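Local coordinates for protein gluconate kinase (Lactobacillus acidophilus, PDB 3LL3) that probably phosphorylates a sugar or sugar acid with ATP as a carbohydrate kinase of the FGGY family, and binds ATP and D-xylulose, at residues Gln209-Ile214 and Met435-Gln440. Numbering follows the deposited sequence.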
ATOM      1  N   GLN A 209      41.049  24.689   6.181  1.00 29.44           N
ATOM      2  CA  GLN A 209      39.972  24.734   7.195  1.00 28.87           C
ATOM      3  C   GLN A 209      38.895  25.744   6.809  1.00 29.15           C
ATOM      4  O   GLN A 209      39.185  26.747   6.143  1.00 28.20           O
ATOM      5  CB  GLN A 209      40.498  25.169   8.567  1.00 32.35           C
ATOM      6  CG  GLN A 209      41.776  24.519   9.052  1.00 40.19           C
ATOM      7  CD  GLN A 209      42.439  25.362  10.140  1.00 48.73           C
ATOM      8  OE1 GLN A 209      41.756  25.972  10.972  1.00 50.13           O
ATOM      9  NE2 GLN A 209      43.768  25.416  10.126  1.00 50.08           N
ATOM     10  N   PRO A 210      37.646  25.494   7.245  1.00 28.20           N
ATOM     11  CA  PRO A 210      36.498  26.384   7.003  1.00 26.78           C
ATOM     12  C   PRO A 210      36.726  27.826   7.435  1.00 25.49           C
ATOM     13  O   PRO A 210      36.130  28.716   6.835  1.00 23.95           O
ATOM     14  CB  PRO A 210      35.377  25.753   7.840  1.00 22.87           C
ATOM     15  CG  PRO A 210      35.699  24.280   7.800  1.00 25.52           C
ATOM     16  CD  PRO A 210      37.228  24.208   7.840  1.00 25.37           C
ATOM     17  N   THR A 211      37.572  28.050   8.436  1.00 26.15           N
ATOM     18  CA  THR A 211      37.789  29.388   8.965  1.00 26.45           C
ATOM     19  C   THR A 211      38.882  30.153   8.209  1.00 28.98           C
ATOM     20  O   THR A 211      39.149  31.316   8.508  1.00 25.05           O
ATOM     21  CB  THR A 211      38.179  29.341  10.457  1.00 27.97           C
ATOM     22  OG1 THR A 211      39.148  28.305  10.662  1.00 28.66           O
ATOM     23  CG2 THR A 211      36.946  29.056  11.337  1.00 26.43           C
ATOM     24  N   LYS A 212      39.519  29.504   7.241  1.00 27.64           N
ATOM     25  CA  LYS A 212      40.625  30.152   6.542  1.00 28.65           C
ATOM     26  C   LYS A 212      40.186  31.418   5.806  1.00 28.10           C
ATOM     27  O   LYS A 212      39.177  31.427   5.109  1.00 27.93           O
ATOM     28  CB  LYS A 212      41.322  29.203   5.565  1.00 29.13           C
ATOM     29  CG  LYS A 212      42.455  29.930   4.801  1.00 29.92           C
ATOM     30  CD  LYS A 212      43.664  29.061   4.582  1.00 36.26           C
ATOM     31  CE  LYS A 212      44.813  29.880   3.958  1.00 41.05           C
ATOM     32  NZ  LYS A 212      46.095  29.119   3.932  1.00 47.36           N
ATOM     33  N   VAL A 213      40.955  32.483   5.965  1.00 28.32           N
ATOM     34  CA  VAL A 213      40.668  33.738   5.286  1.00 31.07           C
ATOM     35  C   VAL A 213      41.293  33.696   3.901  1.00 30.81           C
ATOM     36  O   VAL A 213      42.494  33.492   3.770  1.00 30.39           O
ATOM     37  CB  VAL A 213      41.252  34.941   6.051  1.00 31.16           C
ATOM     38  CG1 VAL A 213      40.993  36.221   5.280  1.00 35.05           C
ATOM     39  CG2 VAL A 213      40.654  35.038   7.459  1.00 30.58           C
ATOM     40  N   ILE A 214      40.468  33.857   2.871  1.00 30.59           N
ATOM     41  CA  ILE A 214      40.943  33.917   1.500  1.00 30.21           C
ATOM     42  C   ILE A 214      41.008  35.392   1.087  1.00 36.65           C
ATOM     43  O   ILE A 214      39.971  36.047   0.956  1.00 35.05           O
ATOM     44  CB  ILE A 214      40.007  33.187   0.544  1.00 31.00           C
ATOM     45  CG1 ILE A 214      39.556  31.829   1.120  1.00 30.46           C
ATOM     46  CG2 ILE A 214      40.685  33.009  -0.810  1.00 32.65           C
ATOM     47  CD1 ILE A 214      40.677  30.899   1.493  1.00 30.38           C
HETATM   48  N   MSE A 435      28.181  32.572   9.496  1.00 24.21           N
HETATM   49  CA  MSE A 435      28.464  33.807  10.209  1.00 24.54           C
HETATM   50  C   MSE A 435      29.377  33.507  11.389  1.00 25.52           C
HETATM   51  O   MSE A 435      30.332  34.252  11.658  1.00 24.63           O
HETATM   52  CB  MSE A 435      27.154  34.482  10.630  1.00 27.41           C
HETATM   53  CG  MSE A 435      27.274  35.708  11.539  1.00 32.13           C
HETATM   54 SE   MSE A 435      27.468  35.266  13.446  1.00 42.53          SE
HETATM   55  CE  MSE A 435      25.607  34.752  13.895  1.00 30.51           C
ATOM     56  N   PHE A 436      29.119  32.390  12.063  1.00 24.96           N
ATOM     57  CA  PHE A 436      29.940  31.995  13.210  1.00 26.31           C
ATOM     58  C   PHE A 436      31.404  31.666  12.824  1.00 24.89           C
ATOM     59  O   PHE A 436      32.345  32.022  13.543  1.00 24.73           O
ATOM     60  CB  PHE A 436      29.301  30.836  13.994  1.00 23.29           C
ATOM     61  CG  PHE A 436      30.105  30.410  15.192  1.00 23.23           C
ATOM     62  CD1 PHE A 436      30.009  31.098  16.384  1.00 26.39           C
ATOM     63  CD2 PHE A 436      30.961  29.326  15.120  1.00 24.81           C
ATOM     64  CE1 PHE A 436      30.747  30.725  17.483  1.00 26.39           C
ATOM     65  CE2 PHE A 436      31.705  28.946  16.213  1.00 26.37           C
ATOM     66  CZ  PHE A 436      31.596  29.654  17.399  1.00 27.83           C
ATOM     67  N   LEU A 437      31.604  30.984  11.705  1.00 25.06           N
ATOM     68  CA  LEU A 437      32.970  30.742  11.225  1.00 24.97           C
ATOM     69  C   LEU A 437      33.699  32.075  11.035  1.00 26.18           C
ATOM     70  O   LEU A 437      34.881  32.213  11.361  1.00 26.73           O
ATOM     71  CB  LEU A 437      32.958  29.987   9.904  1.00 23.43           C
ATOM     72  CG  LEU A 437      32.341  28.585   9.839  1.00 25.75           C
ATOM     73  CD1 LEU A 437      32.430  28.073   8.410  1.00 23.97           C
ATOM     74  CD2 LEU A 437      33.027  27.613  10.777  1.00 24.06           C
ATOM     75  N   ALA A 438      32.982  33.060  10.502  1.00 26.88           N
ATOM     76  CA  ALA A 438      33.557  34.390  10.331  1.00 26.19           C
ATOM     77  C   ALA A 438      33.970  34.959  11.689  1.00 28.24           C
ATOM     78  O   ALA A 438      35.077  35.495  11.837  1.00 29.00           O
ATOM     79  CB  ALA A 438      32.571  35.319   9.637  1.00 24.60           C
ATOM     80  N   ARG A 439      33.090  34.839  12.682  1.00 25.62           N
ATOM     81  CA  ARG A 439      33.404  35.326  14.017  1.00 28.30           C
ATOM     82  C   ARG A 439      34.651  34.643  14.565  1.00 29.55           C
ATOM     83  O   ARG A 439      35.489  35.278  15.197  1.00 29.63           O
ATOM     84  CB  ARG A 439      32.211  35.160  14.973  1.00 28.09           C
ATOM     85  CG  ARG A 439      31.025  36.048  14.602  1.00 30.64           C
ATOM     86  CD  ARG A 439      29.917  36.030  15.667  1.00 33.66           C
ATOM     87  NE  ARG A 439      30.378  36.451  16.991  1.00 31.69           N
ATOM     88  CZ  ARG A 439      30.412  37.716  17.413  1.00 36.04           C
ATOM     89  NH1 ARG A 439      30.018  38.705  16.618  1.00 34.67           N
ATOM     90  NH2 ARG A 439      30.838  37.995  18.640  1.00 35.78           N
ATOM     91  N   GLN A 440      34.790  33.349  14.313  1.00 27.52           N
ATOM     92  CA  GLN A 440      36.026  32.671  14.691  1.00 30.18           C
ATOM     93  C   GLN A 440      37.244  33.261  13.964  1.00 29.92           C
ATOM     94  O   GLN A 440      38.264  33.569  14.583  1.00 31.63           O
ATOM     95  CB  GLN A 440      35.932  31.168  14.419  1.00 26.96           C
ATOM     96  CG  GLN A 440      35.048  30.406  15.410  1.00 30.85           C
ATOM     97  CD  GLN A 440      35.068  28.918  15.143  1.00 28.26           C
ATOM     98  OE1 GLN A 440      34.810  28.479  14.020  1.00 29.14           O
ATOM     99  NE2 GLN A 440      35.395  28.135  16.165  1.00 29.05           N
TER
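With CG2 of Thr211 set beside its own backbone N and opposite the carbonyl carbon (OG1 at chi1 44°), the threonine methyl meets the helix at Leu437 and Gln440; a chi1 of -62° in Leu437 likewise turns its forked end, CD1 and CD2, toward Pro210. CD1 of Leu437 touches CB of Pro210 at 3.8 Å, with CD2 at 4.2 Å from the same carbon. CG2 of Thr211 is 3.8 Å from the backbone O of Leu437. The same methyl comes within 3.5 Å of OE1 of Gln440 and also touches its CB, the two side chains passing at a slant. No hydrogen bond crosses; the amide NE2 of Gln440 is tied instead to the backbone O of Gln446. Pro210 and Thr211 are the central residues of a type I beta turn, closed by Lys212 N to Gln209 O at 3.0 Å. Leu437 also rests on Ser75 of strand 70-78, while Ala438 packs on Ile234 of strand 232-238. Helix 429-441, from late in the chain, thus returns to cover the N-terminal sheet beside the turn leading into its edge strand 213-214, consistent with the two-domain, actin-like ATPase fold of FGGY kinases.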